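Local atomic coordinates of Ice-binding protein (Flavobacteriaceae bacterium, PDB entry 5UYT), a protein that probably binds ice and acts as an antifreeze protein of an Antarctic bacterium, through two similar right-handed beta-helix domains. Residues V179-R184 and V197-P202; F12-T17 and S27-D32; T133-T138 and T160-N165; A171-Q176 and G183-T188. All coordinates share one frame; numbering follows the deposited sequence.

Contact 1: residues V179-R184 and V197-P202; sequences VSLEGR and VTVRKP
Val179 sets its CB 4.1 Å from Val197 CG1, and its carbonyl takes the N-H of Thr198. The same oxygen accepts a bond from a water that also reaches Thr198 OG1. At Ser180 the closest approach is by the backbone, with CA 3.3 Å from Thr198 O. Leu181 N donates to that carbonyl at 2.8 Å, and Leu181 O receives Arg200 N. Its side chain lies beside Val199 and points the same way, with Leu181 CD2 4.0 Å from Val199 CG1. These are parallel strands on successive coils of a right-handed beta-helix, where like positions stack and Leu181 and Val199 share the inner face. Glu182 pairs with Arg200 on the other face, and its carboxylate forms a salt bridge with Lys163. The chain turns a corner here. Gly183 N bonds to Arg200 O, tilted 32° from the carbonyl plane, and Gly183 CA lies 3.6 Å from Pro202 CD. Arg184 extends from CG to NE, and Pro202 CD lies over one guanidinium face, 3.4 Å from Arg184 NH1. An alanine at Arg184 would probably uncover the Pro202 ring and leave Asn165 OD1 and Ala10 O without their guanidinium donors.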
# COMPACT_ATOMS: atom_id res chain seq x y z
N VAL A 179 17.18 -5.00 -4.00
CA VAL A 179 17.36 -4.53 -2.62
C VAL A 179 15.99 -4.45 -1.94
O VAL A 179 15.00 -4.00 -2.55
CB VAL A 179 18.08 -3.18 -2.54
CG1 VAL A 179 17.89 -2.51 -1.18
CG2 VAL A 179 19.57 -3.37 -2.81
N SER A 180 15.94 -4.90 -0.69
CA SER A 180 14.72 -4.88 0.09
C SER A 180 15.03 -4.17 1.40
O SER A 180 15.74 -4.72 2.24
CB SER A 180 14.24 -6.31 0.35
OG SER A 180 12.98 -6.24 0.96
N LEU A 181 14.47 -2.97 1.57
CA LEU A 181 14.76 -2.13 2.72
C LEU A 181 13.50 -1.89 3.55
O LEU A 181 12.53 -1.29 3.07
CB LEU A 181 15.35 -0.80 2.24
CG LEU A 181 15.59 0.34 3.27
CD1 LEU A 181 16.42 -0.16 4.44
CD2 LEU A 181 16.23 1.58 2.62
N GLU A 182 13.50 -2.38 4.79
CA GLU A 182 12.48 -1.99 5.77
C GLU A 182 13.19 -0.87 6.51
O GLU A 182 14.06 -1.12 7.35
CB GLU A 182 12.16 -3.16 6.72
CG GLU A 182 11.09 -2.83 7.76
CD GLU A 182 10.97 -3.87 8.88
OE1 GLU A 182 11.66 -4.92 8.89
OE2 GLU A 182 10.15 -3.65 9.79
N GLY A 183 12.85 0.37 6.19
CA GLY A 183 13.69 1.50 6.59
C GLY A 183 13.50 2.65 5.62
O GLY A 183 12.49 2.74 4.91
N ARG A 184 14.50 3.51 5.56
CA ARG A 184 14.44 4.71 4.72
C ARG A 184 15.81 4.95 4.12
O ARG A 184 16.84 4.61 4.75
CB ARG A 184 14.04 5.93 5.58
CG ARG A 184 12.62 5.88 6.14
CD ARG A 184 12.39 7.03 7.12
NE ARG A 184 11.02 7.00 7.68
CZ ARG A 184 10.69 6.44 8.85
NH1 ARG A 184 11.62 5.86 9.60
NH2 ARG A 184 9.42 6.44 9.27
N VAL A 197 13.60 -2.05 -6.65
CA VAL A 197 13.74 -2.24 -5.21
C VAL A 197 12.39 -2.37 -4.50
O VAL A 197 11.34 -2.07 -5.05
CB VAL A 197 14.54 -1.10 -4.55
CG1 VAL A 197 15.89 -0.97 -5.24
CG2 VAL A 197 13.76 0.22 -4.61
N THR A 198 12.45 -2.79 -3.23
CA THR A 198 11.31 -2.67 -2.33
C THR A 198 11.78 -1.87 -1.14
O THR A 198 12.80 -2.24 -0.51
CB THR A 198 10.83 -4.04 -1.84
OG1 THR A 198 10.38 -4.79 -2.97
CG2 THR A 198 9.67 -3.89 -0.80
N VAL A 199 11.09 -0.77 -0.83
CA VAL A 199 11.48 0.06 0.32
C VAL A 199 10.17 0.43 1.02
O VAL A 199 9.31 1.06 0.40
CB VAL A 199 12.21 1.38 -0.07
CG1 VAL A 199 12.60 2.18 1.17
CG2 VAL A 199 13.45 1.12 -0.91
N ARG A 200 10.02 0.05 2.29
CA ARG A 200 8.82 0.36 3.05
C ARG A 200 9.26 1.01 4.35
O ARG A 200 10.06 0.42 5.10
CB ARG A 200 8.02 -0.90 3.31
CG ARG A 200 7.84 -1.77 2.06
CD ARG A 200 6.45 -2.33 1.97
NE ARG A 200 6.32 -3.34 0.94
CZ ARG A 200 5.82 -3.12 -0.27
NH1 ARG A 200 5.42 -1.89 -0.64
NH2 ARG A 200 5.75 -4.11 -1.12
N LYS A 201 8.77 2.22 4.60
CA LYS A 201 9.14 2.90 5.85
C LYS A 201 8.70 2.06 7.05
O LYS A 201 7.66 1.35 7.00
CB LYS A 201 8.59 4.33 5.88
CG LYS A 201 7.07 4.42 5.92
CD LYS A 201 6.60 5.87 5.88
CE LYS A 201 5.09 5.95 6.02
NZ LYS A 201 4.59 7.38 6.00
N PRO A 202 9.50 2.06 8.12
CA PRO A 202 9.16 1.25 9.28
C PRO A 202 7.97 1.85 10.02
O PRO A 202 7.78 3.06 10.00
CB PRO A 202 10.42 1.28 10.16
CG PRO A 202 11.28 2.36 9.62
CD PRO A 202 10.76 2.82 8.29
O HOH W 1 12.91 -6.01 -3.98
O HOH W 2 8.69 4.75 12.06

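Contact 2: residues F12-T17 and S27-D32; sequences FALFTT and SHITGD
Phe12 lays one face of its ring against Asp32 CB, which sits 3.8 Å from the ring centroid and 21° off the normal. This is a CH-pi contact displaced toward the rim, nearest at Phe12 CD1 (3.6 Å from Asp32 CB). The opposite face of the ring meets Phe15 CD1, so the phenyl group is sandwiched. With CG anti to the carbonyl carbon, chi1 -73°, the ring of Phe12 is set beside Asp32. The carboxylate of Asp32 is turned 90° to the ring. Its two oxygens are held by other residues, OD1 by Val49 N and OD2 by Gln51 NE2. The backbones meet at one carbonyl. Ala13 N bonds to Asp32 O at 2.7 Å, in the carbonyl plane, and Leu14 N adds a weak bond to the same oxygen at 3.3 Å. Both segments belong to the N-terminal coils of the beta-helix. The bridge between Phe12 and Asp32 is parallel, and the chain turns a corner at Ala13 and Leu14. Next to that corner Ala13 CB packs 3.6 Å from Ile29 CG2 and 3.5 Å from Thr30 O. Val199 of the last coil touches both Ala13 and Ile29. The side chains of Leu14 and Ile29 cross at about a right angle, with Leu14 CD1 3.9 Å from Ile29 CD1.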
# COMPACT_ATOMS: atom_id res chain seq x y z
N PHE A 12 8.83 9.84 4.72
CA PHE A 12 9.45 9.41 3.48
C PHE A 12 10.02 8.01 3.54
O PHE A 12 10.54 7.59 4.57
CB PHE A 12 10.58 10.40 3.11
CG PHE A 12 10.07 11.71 2.62
CD1 PHE A 12 9.97 11.96 1.25
CD2 PHE A 12 9.67 12.69 3.52
CE1 PHE A 12 9.49 13.17 0.78
CE2 PHE A 12 9.18 13.91 3.06
CZ PHE A 12 9.09 14.15 1.68
N ALA A 13 9.94 7.32 2.41
CA ALA A 13 10.74 6.13 2.12
C ALA A 13 12.08 6.51 1.51
O ALA A 13 13.11 5.92 1.86
CB ALA A 13 9.99 5.21 1.16
N LEU A 14 12.06 7.46 0.56
CA LEU A 14 13.27 7.91 -0.14
C LEU A 14 13.25 9.44 -0.13
O LEU A 14 12.26 10.05 -0.56
CB LEU A 14 13.25 7.45 -1.61
CG LEU A 14 13.11 5.94 -1.86
CD1 LEU A 14 12.91 5.65 -3.36
CD2 LEU A 14 14.35 5.22 -1.33
N PHE A 15 14.32 10.05 0.35
CA PHE A 15 14.37 11.50 0.39
C PHE A 15 15.79 12.04 0.32
O PHE A 15 16.68 11.54 1.02
CB PHE A 15 13.69 12.06 1.65
CG PHE A 15 13.85 13.56 1.78
CD1 PHE A 15 13.04 14.42 1.05
CD2 PHE A 15 14.84 14.10 2.60
CE1 PHE A 15 13.21 15.79 1.13
CE2 PHE A 15 15.02 15.48 2.69
CZ PHE A 15 14.20 16.33 1.96
N THR A 16 15.98 13.05 -0.52
CA THR A 16 17.22 13.83 -0.47
C THR A 16 16.94 15.32 -0.34
O THR A 16 15.99 15.86 -0.94
CB THR A 16 18.18 13.55 -1.66
OG1 THR A 16 19.37 14.32 -1.47
CG2 THR A 16 17.58 13.92 -3.03
N THR A 17 17.75 15.98 0.47
CA THR A 17 17.70 17.42 0.62
C THR A 17 18.11 18.12 -0.69
O THR A 17 17.63 19.21 -1.01
CB THR A 17 18.57 17.82 1.83
OG1 THR A 17 17.89 17.36 3.01
CG2 THR A 17 18.83 19.34 1.91
N SER A 27 9.48 -1.23 -9.00
CA SER A 27 9.86 -1.03 -7.60
C SER A 27 8.59 -0.89 -6.78
O SER A 27 7.54 -0.43 -7.30
CB SER A 27 10.68 0.26 -7.45
OG SER A 27 12.00 0.08 -7.97
N HIS A 28 8.67 -1.29 -5.52
CA HIS A 28 7.54 -1.31 -4.61
C HIS A 28 7.90 -0.41 -3.42
O HIS A 28 8.83 -0.69 -2.66
CB HIS A 28 7.25 -2.74 -4.15
CG HIS A 28 6.97 -3.69 -5.29
ND1 HIS A 28 5.82 -3.62 -6.04
CD2 HIS A 28 7.70 -4.70 -5.81
CE1 HIS A 28 5.84 -4.56 -6.97
NE2 HIS A 28 6.98 -5.22 -6.86
N ILE A 29 7.20 0.72 -3.31
CA ILE A 29 7.62 1.75 -2.34
C ILE A 29 6.44 2.11 -1.47
O ILE A 29 5.38 2.41 -2.00
CB ILE A 29 8.07 3.07 -3.02
CG1 ILE A 29 9.15 2.83 -4.11
CG2 ILE A 29 8.49 4.10 -1.96
CD1 ILE A 29 10.53 2.52 -3.60
N THR A 30 6.66 2.12 -0.15
CA THR A 30 5.67 2.61 0.82
C THR A 30 6.30 3.73 1.63
O THR A 30 7.23 3.50 2.39
CB THR A 30 5.20 1.50 1.78
OG1 THR A 30 4.68 0.43 1.01
CG2 THR A 30 4.08 2.06 2.72
N GLY A 31 5.75 4.92 1.48
CA GLY A 31 6.30 6.14 2.07
C GLY A 31 6.37 7.20 0.98
O GLY A 31 6.36 6.87 -0.23
N ASP A 32 6.50 8.46 1.39
CA ASP A 32 6.71 9.51 0.39
C ASP A 32 8.07 9.33 -0.31
O ASP A 32 9.01 8.74 0.26
CB ASP A 32 6.58 10.90 1.02
CG ASP A 32 5.16 11.25 1.45
OD1 ASP A 32 4.23 10.44 1.24
OD2 ASP A 32 4.98 12.35 2.04

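Contact 3: residues T133-T138 and T160-N165; sequences TQVLLT and TVMKGN
The flat carboxamide of Gln134 has Val161 CG2 near it, 4.1 Å from Gln134 CD. Among the flat backbone groups, the carbonyl of Thr133 takes Val161 N nearly in line with its C=O bond. The carbonyl of Val161 takes Val135 N at 2.8 Å, with the donor tilted 31° from its plane. This is a meeting of coils of the right-handed beta-helix, but a brief one. The strands diverge at 48°, and a single bridge, Gln134 with Val161, joins them. Beyond it, side chains fill the widening gap. Val135 lies beside Met162, pointing the same way, with CG2 3.9 Å from Met162 SD. Its CG1 is 3.7 Å from Lys163 CG, where the two side chains run past each other in opposite directions. Lys163 is bent at chi2 (-71°), which turns CD aside, and its NZ reaches on to Glu182. Lys163 N is buried without a hydrogen-bond partner. Leu137 crosses the same lysine at a slant, its CG 3.9 Å from Lys163 CG and its CD1 4.0 Å from Lys163 CD. An alanine at Leu137 would probably open a gap beside the lysine methylenes and give that chain more freedom to move. Lys163 CG also sits close to the backbone, 3.4 Å from Val135 O.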
# COMPACT_ATOMS: atom_id res chain seq x y z
N THR A 133 23.63 -9.89 0.83
CA THR A 133 23.76 -9.54 2.24
C THR A 133 22.38 -9.47 2.88
O THR A 133 21.44 -8.96 2.27
CB THR A 133 24.39 -8.15 2.37
OG1 THR A 133 25.73 -8.21 1.84
CG2 THR A 133 24.42 -7.66 3.84
N GLN A 134 22.26 -9.93 4.13
CA GLN A 134 20.98 -9.81 4.85
C GLN A 134 21.14 -9.28 6.26
O GLN A 134 21.84 -9.88 7.09
CB GLN A 134 20.26 -11.14 4.87
CG GLN A 134 19.83 -11.57 3.48
CD GLN A 134 18.84 -12.70 3.52
OE1 GLN A 134 18.71 -13.44 2.56
NE2 GLN A 134 18.11 -12.82 4.62
N VAL A 135 20.47 -8.17 6.54
CA VAL A 135 20.36 -7.66 7.90
C VAL A 135 19.05 -8.17 8.49
O VAL A 135 17.99 -7.97 7.91
CB VAL A 135 20.45 -6.12 7.92
CG1 VAL A 135 20.24 -5.57 9.33
CG2 VAL A 135 21.83 -5.72 7.41
N LEU A 136 19.15 -8.87 9.62
CA LEU A 136 18.01 -9.55 10.23
C LEU A 136 17.73 -8.95 11.60
O LEU A 136 18.65 -8.50 12.30
CB LEU A 136 18.30 -11.05 10.39
CG LEU A 136 18.85 -11.81 9.18
CD1 LEU A 136 19.26 -13.23 9.55
CD2 LEU A 136 17.84 -11.85 8.04
N LEU A 137 16.44 -8.91 11.97
CA LEU A 137 16.04 -8.45 13.29
C LEU A 137 15.49 -9.61 14.13
O LEU A 137 14.74 -10.46 13.63
CB LEU A 137 14.98 -7.33 13.21
CG LEU A 137 15.30 -6.15 12.28
CD1 LEU A 137 14.08 -5.22 12.19
CD2 LEU A 137 16.57 -5.41 12.72
N THR A 138 15.86 -9.64 15.40
CA THR A 138 15.32 -10.68 16.28
C THR A 138 15.03 -10.17 17.68
O THR A 138 15.56 -9.13 18.11
CB THR A 138 16.27 -11.88 16.46
OG1 THR A 138 17.50 -11.44 17.06
CG2 THR A 138 16.58 -12.52 15.16
N THR A 160 20.28 -7.13 -1.58
CA THR A 160 20.60 -6.85 -0.17
C THR A 160 19.31 -6.65 0.63
O THR A 160 18.46 -5.83 0.24
CB THR A 160 21.52 -5.62 -0.02
OG1 THR A 160 22.80 -5.95 -0.58
CG2 THR A 160 21.70 -5.22 1.46
N VAL A 161 19.17 -7.39 1.73
CA VAL A 161 18.08 -7.15 2.67
C VAL A 161 18.60 -6.22 3.76
O VAL A 161 19.56 -6.56 4.49
CB VAL A 161 17.58 -8.46 3.28
CG1 VAL A 161 16.57 -8.17 4.40
CG2 VAL A 161 16.98 -9.35 2.18
N MET A 162 18.02 -5.02 3.84
CA MET A 162 18.53 -3.97 4.72
C MET A 162 17.45 -3.49 5.70
O MET A 162 16.26 -3.51 5.39
CB MET A 162 19.07 -2.79 3.89
CG MET A 162 19.82 -1.71 4.68
SD MET A 162 21.29 -2.36 5.50
CE MET A 162 22.06 -0.76 5.82
N LYS A 163 17.88 -3.08 6.90
CA LYS A 163 16.99 -2.58 7.93
C LYS A 163 17.48 -1.25 8.43
O LYS A 163 18.70 -1.03 8.63
CB LYS A 163 16.94 -3.54 9.13
CG LYS A 163 16.61 -4.98 8.78
CD LYS A 163 15.16 -5.10 8.35
CE LYS A 163 14.83 -6.54 7.98
NZ LYS A 163 13.48 -6.58 7.37
N GLY A 164 16.53 -0.35 8.64
CA GLY A 164 16.79 0.89 9.33
C GLY A 164 16.81 2.14 8.49
O GLY A 164 16.69 2.12 7.27
N ASN A 165 16.99 3.25 9.20
CA ASN A 165 17.13 4.55 8.55
C ASN A 165 18.55 4.76 8.05
O ASN A 165 19.46 4.89 8.85
CB ASN A 165 16.79 5.59 9.59
CG ASN A 165 15.34 5.51 9.99
OD1 ASN A 165 14.46 5.53 9.13
ND2 ASN A 165 15.09 5.39 11.29

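Contact 4: residues A171-Q176 and G183-T188; sequences AAIVLQ and GRALST
Ile173 leaves strand 173-175 with its CB directed at strand 184-187, across the interior of the beta-helix. The two strands lie on different faces of the solenoid. Their axes come no nearer than 8.6 Å and run at 153° to each other, so side chains rather than paired backbones span the gap. From CB one branch ends at CG2, which is 4.1 Å from Ala185 CB. The other branch goes through CG1. At the second torsion CD1 is anti to CA (chi2 175°), and this extended arm carries the methyl to the far wall. There CD1 lies 3.8 Å from Ala185 CB, and it also rests on the backbone, 3.6 Å from both Leu186 N and Leu186 O. The small methyl of Ala185 points back at Ile173, so both methyl ends of the isoleucine find it. Leu186 directs its own side chain the other way, onto Leu64 of helix 55-73, which packs outside this face. Ile173 also touches Val154, and Ala185 touches Leu14, so the apolar layer continues into neighbouring coils. Toward the end of the contact the link is polar. Ser187 points toward the segment that holds Ala171. The hydroxyl gives its proton to the carbonyl of Ala171, with Ser187 OG 2.9 Å from Ala171 O and tilted 18° from the carbonyl plane.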
# COMPACT_ATOMS: atom_id res chain seq x y z
N ALA A 171 26.46 12.63 0.61
CA ALA A 171 26.77 11.53 -0.31
C ALA A 171 25.52 10.97 -0.97
O ALA A 171 24.41 11.20 -0.49
CB ALA A 171 27.52 10.42 0.42
N ALA A 172 25.73 10.23 -2.06
CA ALA A 172 24.62 9.59 -2.78
C ALA A 172 24.25 8.24 -2.16
O ALA A 172 25.00 7.68 -1.33
CB ALA A 172 24.97 9.42 -4.26
N ILE A 173 23.08 7.73 -2.54
CA ILE A 173 22.64 6.40 -2.17
C ILE A 173 22.26 5.65 -3.44
O ILE A 173 21.51 6.18 -4.27
CB ILE A 173 21.42 6.44 -1.21
CG1 ILE A 173 21.76 7.28 0.04
CG2 ILE A 173 20.99 5.00 -0.82
CD1 ILE A 173 20.59 7.48 0.99
N VAL A 174 22.76 4.43 -3.58
CA VAL A 174 22.49 3.63 -4.76
C VAL A 174 22.00 2.26 -4.25
O VAL A 174 22.73 1.57 -3.52
CB VAL A 174 23.75 3.45 -5.64
CG1 VAL A 174 23.42 2.58 -6.86
CG2 VAL A 174 24.35 4.79 -6.09
N LEU A 175 20.78 1.90 -4.65
CA LEU A 175 20.17 0.64 -4.25
C LEU A 175 19.99 -0.19 -5.49
O LEU A 175 19.18 0.14 -6.36
CB LEU A 175 18.82 0.89 -3.55
CG LEU A 175 18.83 1.81 -2.32
CD1 LEU A 175 17.44 1.81 -1.69
CD2 LEU A 175 19.90 1.42 -1.30
N GLN A 176 20.75 -1.27 -5.59
CA GLN A 176 20.80 -2.07 -6.80
C GLN A 176 19.62 -3.06 -6.88
O GLN A 176 18.83 -3.15 -5.94
CB GLN A 176 22.14 -2.80 -6.86
CG GLN A 176 23.35 -1.89 -7.09
CD GLN A 176 24.64 -2.68 -7.27
OE1 GLN A 176 24.69 -3.62 -8.07
NE2 GLN A 176 25.69 -2.31 -6.52
N GLY A 183 12.85 0.37 6.19
CA GLY A 183 13.69 1.50 6.59
C GLY A 183 13.50 2.65 5.62
O GLY A 183 12.49 2.74 4.91
N ARG A 184 14.50 3.51 5.56
CA ARG A 184 14.44 4.71 4.72
C ARG A 184 15.81 4.95 4.12
O ARG A 184 16.84 4.61 4.75
CB ARG A 184 14.04 5.93 5.58
CG ARG A 184 12.62 5.88 6.14
CD ARG A 184 12.39 7.03 7.12
NE ARG A 184 11.02 7.00 7.68
CZ ARG A 184 10.69 6.44 8.85
NH1 ARG A 184 11.62 5.86 9.60
NH2 ARG A 184 9.42 6.44 9.27
N ALA A 185 15.84 5.51 2.91
CA ALA A 185 17.08 6.05 2.35
C ALA A 185 16.96 7.56 2.33
O ALA A 185 16.11 8.12 1.62
CB ALA A 185 17.35 5.49 0.94
N LEU A 186 17.78 8.20 3.16
CA LEU A 186 17.74 9.64 3.39
C LEU A 186 19.13 10.22 3.17
O LEU A 186 20.09 9.75 3.79
CB LEU A 186 17.31 9.93 4.84
CG LEU A 186 16.03 9.26 5.36
CD1 LEU A 186 15.93 9.47 6.87
CD2 LEU A 186 14.79 9.80 4.65
N SER A 187 19.23 11.24 2.31
CA SER A 187 20.51 11.97 2.11
C SER A 187 20.39 13.45 2.48
O SER A 187 19.42 14.12 2.10
CB SER A 187 20.99 11.85 0.67
OG SER A 187 22.15 12.70 0.44
N THR A 188 21.40 13.98 3.18
CA THR A 188 21.47 15.41 3.54
C THR A 188 21.89 16.29 2.37
O THR A 188 21.80 17.50 2.46
CB THR A 188 22.44 15.67 4.70
OG1 THR A 188 23.74 15.19 4.33
CG2 THR A 188 21.99 14.95 5.96

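All four contacts lie in the N-terminal of the two ice-binding-like domains. Along the chain contact 2 comes first, then contact 3, then contacts 4 and 1, which share Gly183 and Arg184. Strand 180-187 is the hub. It pairs with 161-163 of contact 3, 198-200 of contact 1 and 12-16 of contact 2. The centres of contacts 1 and 2 are about 8 Å apart, those of 1 and 3 about 9 Å apart, and those of 2 and 3 about 17 Å apart without touching. The first coils thus stack on the last, sequence-distant ones. Contact 4 crosses the core between two faces, while contacts 1 and 3 join neighbouring coils.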